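Slr1257 protein (Synechocystis sp. PCC 6803 substr. Kazusa, PDB 1IIT) probably forms a ligand-gated ion channel, of which the part described here is the ligand-binding core that binds amino acids such as glutamate and serine. Local coordinates at residues A[30-35]-A[68-73]; A[73-78]-A[187-192]; A[51-56]-A[121-126]; A[36-41]-A[202-207]. All blocks are in the same frame, centred on the assembly; numbering follows the deposited sequence.

Interaction 1. Residues A[30-35]-A[68-73]. With SER (serine), chain B.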
loop_
_atom_site.group_PDB
_atom_site.type_symbol
_atom_site.label_atom_id
_atom_site.label_comp_id
_atom_site.label_asym_id
_atom_site.label_seq_id
_atom_site.Cartn_x
_atom_site.Cartn_y
_atom_site.Cartn_z
ATOM N N ILE A 30 1.156 -1.439 17.958
ATOM C CA ILE A 30 1.291 -0.594 16.773
ATOM C C ILE A 30 -0.035 -0.045 16.249
ATOM O O ILE A 30 -0.153 1.155 15.992
ATOM C CB ILE A 30 2.024 -1.325 15.617
ATOM C CG1 ILE A 30 3.408 -1.798 16.079
ATOM C CG2 ILE A 30 2.186 -0.375 14.427
ATOM C CD1 ILE A 30 4.085 -2.795 15.140
ATOM N N SER A 31 -1.025 -0.917 16.091
ATOM C CA SER A 31 -2.327 -0.492 15.590
ATOM C C SER A 31 -2.987 0.543 16.499
ATOM O O SER A 31 -3.625 1.484 16.010
ATOM C CB SER A 31 -3.245 -1.696 15.403
ATOM O OG SER A 31 -2.749 -2.531 14.379
ATOM N N LEU A 32 -2.843 0.355 17.814
ATOM C CA LEU A 32 -3.408 1.282 18.802
ATOM C C LEU A 32 -2.653 2.612 18.816
ATOM O O LEU A 32 -3.240 3.647 19.104
ATOM C CB LEU A 32 -3.434 0.664 20.213
ATOM C CG LEU A 32 -4.606 -0.250 20.621
ATOM C CD1 LEU A 32 -5.915 0.534 20.625
ATOM C CD2 LEU A 32 -4.716 -1.457 19.708
ATOM N N ASP A 33 -1.355 2.581 18.524
ATOM C CA ASP A 33 -0.568 3.810 18.463
ATOM C C ASP A 33 -1.030 4.634 17.260
ATOM O O ASP A 33 -1.145 5.858 17.348
ATOM C CB ASP A 33 0.925 3.501 18.328
ATOM C CG ASP A 33 1.555 3.040 19.633
ATOM O OD1 ASP A 33 0.937 3.207 20.705
ATOM O OD2 ASP A 33 2.691 2.527 19.585
ATOM N N VAL A 34 -1.301 3.953 16.141
ATOM C CA VAL A 34 -1.772 4.620 14.925
ATOM C C VAL A 34 -3.144 5.233 15.175
ATOM O O VAL A 34 -3.350 6.426 14.936
ATOM C CB VAL A 34 -1.869 3.643 13.733
ATOM C CG1 VAL A 34 -2.598 4.301 12.564
ATOM C CG2 VAL A 34 -0.476 3.210 13.295
ATOM N N TRP A 35 -4.077 4.430 15.680
ATOM C CA TRP A 35 -5.411 4.949 15.948
ATOM C C TRP A 35 -5.406 6.097 16.955
ATOM O O TRP A 35 -6.075 7.106 16.745
ATOM C CB TRP A 35 -6.375 3.853 16.412
ATOM C CG TRP A 35 -7.665 4.451 16.911
ATOM C CD1 TRP A 35 -8.049 4.595 18.217
ATOM C CD2 TRP A 35 -8.657 5.138 16.125
ATOM N NE1 TRP A 35 -9.198 5.341 18.293
ATOM C CE2 TRP A 35 -9.596 5.688 17.029
ATOM C CE3 TRP A 35 -8.835 5.350 14.748
ATOM C CZ2 TRP A 35 -10.697 6.439 16.602
ATOM C CZ3 TRP A 35 -9.933 6.100 14.325
ATOM C CH2 TRP A 35 -10.847 6.633 15.252
ATOM N N ILE A 68 -15.522 1.928 13.751
ATOM C CA ILE A 68 -14.296 1.530 13.064
ATOM C C ILE A 68 -13.699 0.271 13.682
ATOM O O ILE A 68 -13.889 -0.002 14.870
ATOM C CB ILE A 68 -13.233 2.675 13.089
ATOM C CG1 ILE A 68 -12.041 2.331 12.185
ATOM C CG2 ILE A 68 -12.780 2.965 14.520
ATOM C CD1 ILE A 68 -11.021 3.450 12.066
ATOM N N LEU A 69 -13.049 -0.532 12.847
ATOM C CA LEU A 69 -12.384 -1.742 13.309
ATOM C C LEU A 69 -10.893 -1.527 13.066
ATOM O O LEU A 69 -10.478 -1.263 11.941
ATOM C CB LEU A 69 -12.867 -2.965 12.531
ATOM C CG LEU A 69 -12.187 -4.273 12.936
ATOM C CD1 LEU A 69 -12.568 -4.654 14.372
ATOM C CD2 LEU A 69 -12.574 -5.360 11.954
ATOM N N ILE A 70 -10.098 -1.589 14.128
ATOM C CA ILE A 70 -8.656 -1.395 13.995
ATOM C C ILE A 70 -7.866 -2.662 14.318
ATOM O O ILE A 70 -8.338 -3.542 15.048
ATOM C CB ILE A 70 -8.139 -0.216 14.871
ATOM C CG1 ILE A 70 -8.213 -0.564 16.362
ATOM C CG2 ILE A 70 -8.950 1.041 14.582
ATOM C CD1 ILE A 70 -7.536 0.442 17.254
ATOM N N GLY A 71 -6.661 -2.738 13.767
ATOM C CA GLY A 71 -5.796 -3.883 13.983
ATOM C C GLY A 71 -5.027 -4.211 12.713
ATOM O O GLY A 71 -5.100 -3.442 11.741
ATOM N N PRO A 72 -4.210 -5.283 12.714
ATOM C CA PRO A 72 -3.434 -5.696 11.539
ATOM C C PRO A 72 -4.368 -6.452 10.598
ATOM O O PRO A 72 -4.242 -7.660 10.415
ATOM C CB PRO A 72 -2.376 -6.617 12.140
ATOM C CG PRO A 72 -3.096 -7.251 13.285
ATOM C CD PRO A 72 -3.831 -6.076 13.898
ATOM N N ILE A 73 -5.324 -5.720 10.029
ATOM C CA ILE A 73 -6.330 -6.275 9.128
ATOM C C ILE A 73 -5.897 -6.200 7.665
ATOM O O ILE A 73 -5.769 -5.116 7.097
ATOM C CB ILE A 73 -7.677 -5.537 9.322
ATOM C CG1 ILE A 73 -8.034 -5.524 10.814
ATOM C CG2 ILE A 73 -8.783 -6.218 8.526
ATOM C CD1 ILE A 73 -9.043 -4.485 11.193
HETATM N N SER B . -3.464 -9.945 9.064
HETATM C CA SER B . -4.314 -11.120 9.406
HETATM C C SER B . -5.610 -11.068 8.615
HETATM O O SER B . -6.012 -9.953 8.244
HETATM C CB SER B . -4.620 -11.132 10.903
HETATM O OG SER B . -3.423 -11.205 11.647
HETATM O OXT SER B . -6.209 -12.129 8.381
#

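Interaction 2. Residues A[73-78]-A[187-192]. With SER (serine), chain B.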
loop_
_atom_site.group_PDB
_atom_site.type_symbol
_atom_site.label_atom_id
_atom_site.label_comp_id
_atom_site.label_asym_id
_atom_site.label_seq_id
_atom_site.Cartn_x
_atom_site.Cartn_y
_atom_site.Cartn_z
ATOM N N ILE A 73 -5.324 -5.720 10.029
ATOM C CA ILE A 73 -6.330 -6.275 9.128
ATOM C C ILE A 73 -5.897 -6.200 7.665
ATOM O O ILE A 73 -5.769 -5.116 7.097
ATOM C CB ILE A 73 -7.677 -5.537 9.322
ATOM C CG1 ILE A 73 -8.034 -5.524 10.814
ATOM C CG2 ILE A 73 -8.783 -6.218 8.526
ATOM C CD1 ILE A 73 -9.043 -4.485 11.193
ATOM N N SER A 74 -5.639 -7.360 7.070
ATOM C CA SER A 74 -5.224 -7.426 5.675
ATOM C C SER A 74 -6.353 -6.979 4.756
ATOM O O SER A 74 -7.509 -7.369 4.945
ATOM C CB SER A 74 -4.825 -8.847 5.304
ATOM O OG SER A 74 -3.752 -9.287 6.106
ATOM N N VAL A 75 -6.011 -6.125 3.796
ATOM C CA VAL A 75 -6.973 -5.632 2.813
ATOM C C VAL A 75 -6.975 -6.661 1.693
ATOM O O VAL A 75 -6.016 -6.751 0.925
ATOM C CB VAL A 75 -6.558 -4.270 2.222
ATOM C CG1 VAL A 75 -7.690 -3.706 1.368
ATOM C CG2 VAL A 75 -6.178 -3.289 3.333
ATOM N N THR A 76 -8.039 -7.457 1.639
ATOM C CA THR A 76 -8.193 -8.511 0.638
ATOM C C THR A 76 -9.454 -8.265 -0.198
ATOM O O THR A 76 -10.386 -7.601 0.267
ATOM C CB THR A 76 -8.335 -9.902 1.303
ATOM O OG1 THR A 76 -9.605 -9.990 1.962
ATOM C CG2 THR A 76 -7.223 -10.134 2.319
ATOM N N PRO A 77 -9.504 -8.808 -1.427
ATOM C CA PRO A 77 -10.656 -8.650 -2.330
ATOM C C PRO A 77 -11.962 -9.122 -1.676
ATOM O O PRO A 77 -12.988 -8.455 -1.763
ATOM C CB PRO A 77 -10.290 -9.554 -3.508
ATOM C CG PRO A 77 -8.798 -9.532 -3.513
ATOM C CD PRO A 77 -8.446 -9.618 -2.058
ATOM N N GLU A 78 -11.903 -10.268 -1.000
ATOM C CA GLU A 78 -13.075 -10.823 -0.344
ATOM C C GLU A 78 -13.617 -9.904 0.746
ATOM O O GLU A 78 -14.831 -9.767 0.899
ATOM C CB GLU A 78 -12.761 -12.217 0.222
ATOM N N LEU A 187 2.398 -10.801 0.399
ATOM C CA LEU A 187 2.644 -9.470 0.939
ATOM C C LEU A 187 1.265 -8.838 0.959
ATOM O O LEU A 187 0.591 -8.762 -0.072
ATOM C CB LEU A 187 3.590 -8.684 0.040
ATOM C CG LEU A 187 5.030 -8.661 0.545
ATOM C CD1 LEU A 187 5.995 -8.552 -0.629
ATOM C CD2 LEU A 187 5.208 -7.500 1.548
ATOM N N GLU A 188 0.822 -8.448 2.146
ATOM C CA GLU A 188 -0.502 -7.882 2.311
ATOM C C GLU A 188 -0.510 -6.571 3.065
ATOM O O GLU A 188 0.156 -6.429 4.090
ATOM C CB GLU A 188 -1.382 -8.871 3.078
ATOM C CG GLU A 188 -1.335 -10.279 2.533
ATOM C CD GLU A 188 -2.198 -11.255 3.301
ATOM O OE1 GLU A 188 -2.502 -11.029 4.494
ATOM O OE2 GLU A 188 -2.570 -12.272 2.705
ATOM N N PRO A 189 -1.268 -5.586 2.562
ATOM C CA PRO A 189 -1.324 -4.302 3.259
ATOM C C PRO A 189 -2.333 -4.374 4.417
ATOM O O PRO A 189 -3.282 -5.161 4.370
ATOM C CB PRO A 189 -1.783 -3.347 2.154
ATOM C CG PRO A 189 -2.670 -4.191 1.316
ATOM C CD PRO A 189 -1.935 -5.516 1.248
ATOM N N TYR A 190 -2.077 -3.618 5.483
ATOM C CA TYR A 190 -2.980 -3.563 6.636
ATOM C C TYR A 190 -3.740 -2.242 6.573
ATOM O O TYR A 190 -3.154 -1.213 6.273
ATOM C CB TYR A 190 -2.219 -3.550 7.968
ATOM C CG TYR A 190 -1.540 -4.827 8.397
ATOM C CD1 TYR A 190 -0.605 -4.799 9.429
ATOM C CD2 TYR A 190 -1.830 -6.058 7.804
ATOM C CE1 TYR A 190 0.026 -5.948 9.860
ATOM C CE2 TYR A 190 -1.197 -7.229 8.235
ATOM C CZ TYR A 190 -0.267 -7.158 9.269
ATOM O OH TYR A 190 0.410 -8.279 9.703
ATOM N N GLY A 191 -5.032 -2.282 6.882
ATOM C CA GLY A 191 -5.846 -1.078 6.903
ATOM C C GLY A 191 -6.888 -1.199 8.007
ATOM O O GLY A 191 -6.957 -2.225 8.695
ATOM N N PHE A 192 -7.643 -0.131 8.245
ATOM C CA PHE A 192 -8.708 -0.158 9.245
ATOM C C PHE A 192 -10.026 -0.252 8.467
ATOM O O PHE A 192 -10.058 0.026 7.267
ATOM C CB PHE A 192 -8.690 1.117 10.089
ATOM C CG PHE A 192 -7.488 1.253 10.992
ATOM C CD1 PHE A 192 -7.147 2.499 11.516
ATOM C CD2 PHE A 192 -6.725 0.144 11.355
ATOM C CE1 PHE A 192 -6.080 2.645 12.387
ATOM C CE2 PHE A 192 -5.647 0.279 12.231
ATOM C CZ PHE A 192 -5.324 1.532 12.749
HETATM N N SER B . -3.464 -9.945 9.064
HETATM C CA SER B . -4.314 -11.120 9.406
HETATM C C SER B . -5.610 -11.068 8.615
HETATM O O SER B . -6.012 -9.953 8.244
HETATM C CB SER B . -4.620 -11.132 10.903
HETATM O OG SER B . -3.423 -11.205 11.647
HETATM O OXT SER B . -6.209 -12.129 8.381
#

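Interaction 3. Residues A[51-56]-A[121-126]. With SER (serine), chain B.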
loop_
_atom_site.group_PDB
_atom_site.type_symbol
_atom_site.label_atom_id
_atom_site.label_comp_id
_atom_site.label_asym_id
_atom_site.label_seq_id
_atom_site.Cartn_x
_atom_site.Cartn_y
_atom_site.Cartn_z
ATOM N N GLN A 51 -12.827 -7.569 19.640
ATOM C CA GLN A 51 -13.641 -8.376 18.747
ATOM C C GLN A 51 -13.130 -9.802 18.722
ATOM O O GLN A 51 -11.928 -10.038 18.847
ATOM C CB GLN A 51 -13.630 -7.795 17.330
ATOM C CG GLN A 51 -14.230 -6.407 17.223
ATOM C CD GLN A 51 -15.665 -6.366 17.699
ATOM O OE1 GLN A 51 -16.540 -6.992 17.105
ATOM N NE2 GLN A 51 -15.912 -5.635 18.782
ATOM N N ASN A 52 -14.051 -10.748 18.558
ATOM C CA ASN A 52 -13.714 -12.164 18.517
ATOM C C ASN A 52 -12.873 -12.523 17.293
ATOM O O ASN A 52 -11.949 -13.332 17.380
ATOM C CB ASN A 52 -14.993 -13.001 18.536
ATOM C CG ASN A 52 -14.756 -14.447 18.139
ATOM O OD1 ASN A 52 -14.143 -15.218 18.887
ATOM N ND2 ASN A 52 -15.245 -14.824 16.954
ATOM N N SER A 53 -13.200 -11.916 16.157
ATOM C CA SER A 53 -12.479 -12.178 14.921
ATOM C C SER A 53 -12.627 -10.999 13.975
ATOM O O SER A 53 -13.444 -10.101 14.203
ATOM C CB SER A 53 -13.047 -13.424 14.249
ATOM O OG SER A 53 -14.375 -13.189 13.806
ATOM N N ILE A 54 -11.848 -11.020 12.897
ATOM C CA ILE A 54 -11.901 -9.955 11.904
ATOM C C ILE A 54 -13.266 -9.880 11.224
ATOM O O ILE A 54 -13.839 -8.803 11.111
ATOM C CB ILE A 54 -10.777 -10.107 10.862
ATOM C CG1 ILE A 54 -9.438 -9.750 11.515
ATOM C CG2 ILE A 54 -11.042 -9.219 9.652
ATOM C CD1 ILE A 54 -8.220 -10.080 10.688
ATOM N N SER A 55 -13.811 -11.022 10.808
ATOM C CA SER A 55 -15.111 -11.006 10.140
ATOM C C SER A 55 -16.244 -10.602 11.083
ATOM O O SER A 55 -17.214 -9.974 10.655
ATOM C CB SER A 55 -15.402 -12.340 9.446
ATOM O OG SER A 55 -15.396 -13.412 10.364
ATOM N N ALA A 56 -16.109 -10.937 12.364
ATOM C CA ALA A 56 -17.114 -10.569 13.359
ATOM C C ALA A 56 -17.078 -9.052 13.498
ATOM O O ALA A 56 -18.118 -8.397 13.548
ATOM C CB ALA A 56 -16.806 -11.224 14.695
ATOM N N VAL A 121 -2.796 -23.095 11.138
ATOM C CA VAL A 121 -3.222 -21.726 10.859
ATOM C C VAL A 121 -4.267 -21.301 11.881
ATOM O O VAL A 121 -4.910 -22.139 12.513
ATOM C CB VAL A 121 -3.836 -21.584 9.435
ATOM C CG1 VAL A 121 -2.807 -21.911 8.381
ATOM C CG2 VAL A 121 -5.061 -22.484 9.280
ATOM N N VAL A 122 -4.393 -19.997 12.087
ATOM C CA VAL A 122 -5.380 -19.483 13.020
ATOM C C VAL A 122 -6.654 -19.210 12.221
ATOM O O VAL A 122 -6.599 -18.694 11.099
ATOM C CB VAL A 122 -4.886 -18.193 13.722
ATOM C CG1 VAL A 122 -5.927 -17.702 14.731
ATOM C CG2 VAL A 122 -3.561 -18.469 14.427
ATOM N N ARG A 123 -7.792 -19.603 12.785
ATOM C CA ARG A 123 -9.080 -19.408 12.138
ATOM C C ARG A 123 -9.325 -17.933 11.807
ATOM O O ARG A 123 -8.864 -17.032 12.524
ATOM C CB ARG A 123 -10.206 -19.921 13.042
ATOM C CG ARG A 123 -10.394 -19.106 14.310
ATOM C CD ARG A 123 -11.579 -19.587 15.109
ATOM N NE ARG A 123 -12.099 -18.533 15.972
ATOM C CZ ARG A 123 -12.860 -17.532 15.540
ATOM N NH1 ARG A 123 -13.193 -17.450 14.261
ATOM N NH2 ARG A 123 -13.273 -16.602 16.383
ATOM N N ASP A 124 -10.026 -17.706 10.699
ATOM C CA ASP A 124 -10.388 -16.368 10.231
ATOM C C ASP A 124 -9.247 -15.393 9.921
ATOM O O ASP A 124 -9.377 -14.183 10.116
ATOM C CB ASP A 124 -11.389 -15.721 11.194
ATOM C CG ASP A 124 -12.078 -14.506 10.585
ATOM O OD1 ASP A 124 -12.534 -14.592 9.422
ATOM O OD2 ASP A 124 -12.146 -13.459 11.258
ATOM N N THR A 125 -8.122 -15.923 9.458
ATOM C CA THR A 125 -6.988 -15.087 9.076
ATOM C C THR A 125 -6.717 -15.431 7.620
ATOM O O THR A 125 -7.136 -16.494 7.147
ATOM C CB THR A 125 -5.723 -15.365 9.932
ATOM O OG1 THR A 125 -5.292 -16.713 9.724
ATOM C CG2 THR A 125 -6.008 -15.139 11.412
ATOM N N THR A 126 -6.001 -14.558 6.915
ATOM C CA THR A 126 -5.705 -14.792 5.503
ATOM C C THR A 126 -4.863 -16.050 5.277
ATOM O O THR A 126 -4.905 -16.649 4.202
ATOM C CB THR A 126 -5.010 -13.571 4.858
ATOM O OG1 THR A 126 -3.797 -13.281 5.560
ATOM C CG2 THR A 126 -5.919 -12.345 4.899
HETATM N N SER B . -3.464 -9.945 9.064
HETATM C CA SER B . -4.314 -11.120 9.406
HETATM C C SER B . -5.610 -11.068 8.615
HETATM O O SER B . -6.012 -9.953 8.244
HETATM C CB SER B . -4.620 -11.132 10.903
HETATM O OG SER B . -3.423 -11.205 11.647
HETATM O OXT SER B . -6.209 -12.129 8.381
HETATM O O HOH W 1 -9.385 -12.871 12.657
#

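Interaction 4. Residues A[36-41]-A[202-207]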
loop_
_atom_site.group_PDB
_atom_site.type_symbol
_atom_site.label_atom_id
_atom_site.label_comp_id
_atom_site.label_asym_id
_atom_site.label_seq_id
_atom_site.Cartn_x
_atom_site.Cartn_y
_atom_site.Cartn_z
ATOM N N ARG A 36 -4.664 5.950 18.046
ATOM C CA ARG A 36 -4.616 6.999 19.051
ATOM C C ARG A 36 -4.062 8.304 18.519
ATOM O O ARG A 36 -4.571 9.366 18.863
ATOM C CB ARG A 36 -3.872 6.547 20.300
ATOM C CG ARG A 36 -4.719 5.628 21.140
ATOM C CD ARG A 36 -4.141 5.379 22.507
ATOM N NE ARG A 36 -5.000 4.450 23.234
ATOM C CZ ARG A 36 -4.674 3.193 23.524
ATOM N NH1 ARG A 36 -3.492 2.696 23.161
ATOM N NH2 ARG A 36 -5.556 2.414 24.136
ATOM N N ALA A 37 -3.046 8.237 17.663
ATOM C CA ALA A 37 -2.481 9.452 17.076
ATOM C C ALA A 37 -3.568 10.142 16.229
ATOM O O ALA A 37 -3.700 11.361 16.248
ATOM C CB ALA A 37 -1.269 9.112 16.224
ATOM N N VAL A 38 -4.351 9.346 15.505
ATOM C CA VAL A 38 -5.437 9.867 14.682
ATOM C C VAL A 38 -6.512 10.509 15.563
ATOM O O VAL A 38 -6.906 11.652 15.339
ATOM C CB VAL A 38 -6.100 8.753 13.843
ATOM C CG1 VAL A 38 -7.346 9.294 13.128
ATOM C CG2 VAL A 38 -5.108 8.191 12.829
ATOM N N ALA A 39 -6.978 9.771 16.564
ATOM C CA ALA A 39 -8.009 10.273 17.463
ATOM C C ALA A 39 -7.560 11.540 18.193
ATOM O O ALA A 39 -8.313 12.509 18.262
ATOM C CB ALA A 39 -8.405 9.198 18.453
ATOM N N GLU A 40 -6.321 11.539 18.689
ATOM C CA GLU A 40 -5.752 12.677 19.403
ATOM C C GLU A 40 -5.678 13.918 18.530
ATOM O O GLU A 40 -5.964 15.020 18.996
ATOM C CB GLU A 40 -4.347 12.355 19.915
ATOM C CG GLU A 40 -4.296 11.350 21.058
ATOM C CD GLU A 40 -2.934 10.671 21.216
ATOM O OE1 GLU A 40 -2.059 10.802 20.329
ATOM O OE2 GLU A 40 -2.741 9.984 22.235
ATOM N N SER A 41 -5.292 13.744 17.264
ATOM C CA SER A 41 -5.183 14.883 16.356
ATOM C C SER A 41 -6.529 15.565 16.127
ATOM O O SER A 41 -6.584 16.747 15.804
ATOM C CB SER A 41 -4.571 14.468 15.011
ATOM O OG SER A 41 -5.489 13.733 14.220
ATOM N N LYS A 202 -12.529 10.571 5.162
ATOM C CA LYS A 202 -11.549 11.527 4.670
ATOM C C LYS A 202 -10.578 11.985 5.744
ATOM O O LYS A 202 -9.373 12.033 5.509
ATOM C CB LYS A 202 -12.249 12.720 4.023
ATOM C CG LYS A 202 -11.314 13.648 3.270
ATOM C CD LYS A 202 -12.105 14.676 2.505
ATOM C CE LYS A 202 -11.555 14.836 1.114
ATOM N NZ LYS A 202 -11.568 13.566 0.335
ATOM N N THR A 203 -11.094 12.289 6.930
ATOM C CA THR A 203 -10.245 12.737 8.030
ATOM C C THR A 203 -9.261 11.653 8.461
ATOM O O THR A 203 -8.079 11.937 8.683
ATOM C CB THR A 203 -11.077 13.158 9.252
ATOM O OG1 THR A 203 -11.890 14.283 8.902
ATOM C CG2 THR A 203 -10.168 13.514 10.425
ATOM N N ILE A 204 -9.752 10.417 8.562
ATOM C CA ILE A 204 -8.907 9.299 8.976
ATOM C C ILE A 204 -7.820 9.012 7.938
ATOM O O ILE A 204 -6.650 8.864 8.294
ATOM C CB ILE A 204 -9.749 8.028 9.297
ATOM C CG1 ILE A 204 -10.641 8.303 10.522
ATOM C CG2 ILE A 204 -8.832 6.833 9.569
ATOM C CD1 ILE A 204 -11.508 7.123 10.964
ATOM N N ASN A 205 -8.193 8.998 6.659
ATOM C CA ASN A 205 -7.220 8.749 5.590
ATOM C C ASN A 205 -6.099 9.784 5.579
ATOM O O ASN A 205 -4.922 9.426 5.547
ATOM C CB ASN A 205 -7.899 8.679 4.215
ATOM C CG ASN A 205 -8.539 7.327 3.952
ATOM O OD1 ASN A 205 -8.108 6.314 4.499
ATOM N ND2 ASN A 205 -9.563 7.302 3.105
ATOM N N VAL A 206 -6.462 11.063 5.646
ATOM C CA VAL A 206 -5.475 12.145 5.651
ATOM C C VAL A 206 -4.507 11.986 6.822
ATOM O O VAL A 206 -3.289 12.047 6.639
ATOM C CB VAL A 206 -6.161 13.540 5.720
ATOM C CG1 VAL A 206 -5.135 14.640 5.977
ATOM C CG2 VAL A 206 -6.924 13.807 4.431
ATOM N N GLU A 207 -5.056 11.742 8.012
ATOM C CA GLU A 207 -4.254 11.575 9.219
ATOM C C GLU A 207 -3.337 10.369 9.183
ATOM O O GLU A 207 -2.185 10.455 9.601
ATOM C CB GLU A 207 -5.149 11.499 10.455
ATOM C CG GLU A 207 -5.237 12.810 11.174
ATOM C CD GLU A 207 -3.858 13.399 11.430
ATOM O OE1 GLU A 207 -3.589 14.505 10.912
ATOM O OE2 GLU A 207 -3.041 12.748 12.131
#

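Interaction 1. Residues A[30-35]-A[68-73]
In the lobe of the periplasmic-binding-protein fold that holds strands 6-10, 46-50 and 68-74, helix 30-41 lies across the sheet, and its W35, L32 and S31 meet I68, I70 and G71. The axes of segments 30-35 and 68-70 come within 10.0 Å. I70 is central: CD1 lies 3.7 Å from L32 CD1 and just as near W35 CB, its side chain crossing both at about a right angle. CG1 of I70 sits between the backbone N and C (chi1 70°), which carries CD1 up to the helix. I68 reaches the W35 indole with CD1, 3.6 Å from CZ3, while its CG2 hangs over one face near the rim; S46 bonds the indole NE1. The helix is the crossover joining parallel strands 6-10 and 46-50, and V8 of the first also touches W35 and I70. Nearer the ligand, S31 OG rests 3.3 Å from G71 C. Y91 OH bonds both S31 OG and G71 O, linking the helix to this corner. At G71 (phi 143°) a side chain would collide with the preceding carbonyl and with P72 CD. P72 centres an inverse gamma turn, and its O accepts from the amino N of the bound serine at 2.8 Å.

Interaction 2. Residues A[73-78]-A[187-192]
Residues 73-75 run antiparallel to 189-191, with V75 N bonded to P189 O at 3.0 Å and G191 N to I73 O at 2.9 Å on either side of the non-hydrogen-bonded pair S74 and Y190. Two CA-H...O contacts fill the interval, from Y190 CA to I73 O and from S74 CA to P189 O. S74 and Y190 put their side chains on the same face, the one turned to the ligand. S74 OG lies near the plane of the Y190 ring at its edge, by CE2, and donates to E188 OE1 over 2.7 Å, meeting that oxygen on its anti side and 31° out of the carboxylate plane. Standing beside its own backbone N (chi1 -60°), S74 OG faces the ligand together with that N-H: the hydroxyl accepts from the ligand amino N at 3.0 Å, and S74 N donates almost straight to the ligand O (2.9 Å, 168°). Here the end of strand 68-74 pairs with strand 178-195, one of the long strands that run between the two lobes of this clamshell fold, and the seam forms one wall of the amino acid pocket. Y190 CE2 comes within 3.6 Å of the ligand N, and Y190 OH bonds D162 OD1 and S94 OG. E188 is a second-shell residue: besides its OE1 fixing S74 OG, its OE2 takes W130 NE1. Away from the ligand, V75 packs CB against P189 CG at 4.0 Å, while V75 O bonds Y213 OH of the second subunit.

Interaction 3. Residues A[51-56]-A[121-126]
D124 and S55 make the close part of the contact. OD2 of D124 takes S55 N at 3.0 Å, nearly straight (172°), on its syn lone pair. With CG anti to the backbone N (chi1 -165°), the D124 carboxylate is swung toward the first turn of helix 54-62, whose positive end would probably favour its charge. S53 is the N-cap, OG accepting from A56 N at 3.2 Å. Water 1 accepts from I54 N at 3.1 Å and donates to D124 O at 2.9 Å. Without the carboxylate, as with an alanine here, S55 N is likely to lose its acceptor and helix 54-62 part of its tie to the turn 122-125. That tie spans the mouth of the cleft, as in a bilobed binding protein closed over its ligand: D124 belongs to a type II beta turn, V122 to T125, steadied by T125 OG1 donating to V122 O. Behind it T126 N donates to the serine OXT at 2.8 Å, and I54 CD1 comes 3.3 Å from the serine O. The solvent side is looser: S55 OG lies 3.2 Å from D124 OD1, a weak bond at best, and R123 reaches toward exposed N52.

Interaction 4. Residues A[36-41]-A[202-207]
E207 lies against V38 and S41: its CB meets V38, its CG and carboxylate carbon meet S41. Both V38 methyls, CG1 and CG2, stand 4.1 Å from E207 CB, the two side chains sliding past each other in opposite directions. At the more exposed side S41 OG comes 3.2 Å from E207 CG. It is also 3.4 Å from E207 OE2, at an angle too poor for a hydrogen bond; S41 OG gives its proton instead to V38 O, 2.8 Å away, a serine bonded back to its own helix. The E207 chain reaches this place by a bend: chi1 at -99° is unusual, and chi2 of -50° folds the carboxylate over S41. On the buried side V38 CG1 approaches I204 CG1 at 4.3 Å, a light contact. The axes of segments 36-41 and 202-207 approach to 9.9 Å at 119°, a steep crossing that confines contact to a small patch. Further out, M208 and L211 of helix 201-213 also cover V38, and W44 lies against I204. N205 OD1 accepts from Q89 N. K202 NZ bonds A80 O of the second subunit and V206 packs on its A81, so the far side of this helix faces the neighbouring copy. With a glycine replacing E207, V38 is likely to lose its CB neighbour, S41 the chain and carboxylate against it, and N210 ND2 a weak acceptor. With the serine proton spent within its helix, the two helices are probably held largely by van der Waals contact, while the E207 carboxylate stays at the partly exposed edge.

Overall arrangement
Three of the contacts converge on the bound serine. Interactions 1 and 2 share I73 and follow one another along strand 68-74, their centres 12 Å apart; P72 CB packs on Y190 CE1 at 3.4 Å. Interaction 3 joins the two lobes, T125 and T126 meeting the ligand from the lobe opposite that of P72 and S74; it meets interaction 2 where E188 OE1 and T126 OG1 lie 2.8 Å apart, a probable hydrogen bond. Interaction 4 continues helix 30-41 from interaction 1, with W35 CZ3 3.8 Å from I204 CD1, but its centre lies about 25 Å from that of interaction 3 and it stays away from the pocket. Interactions 2 and 4 both reach the second subunit.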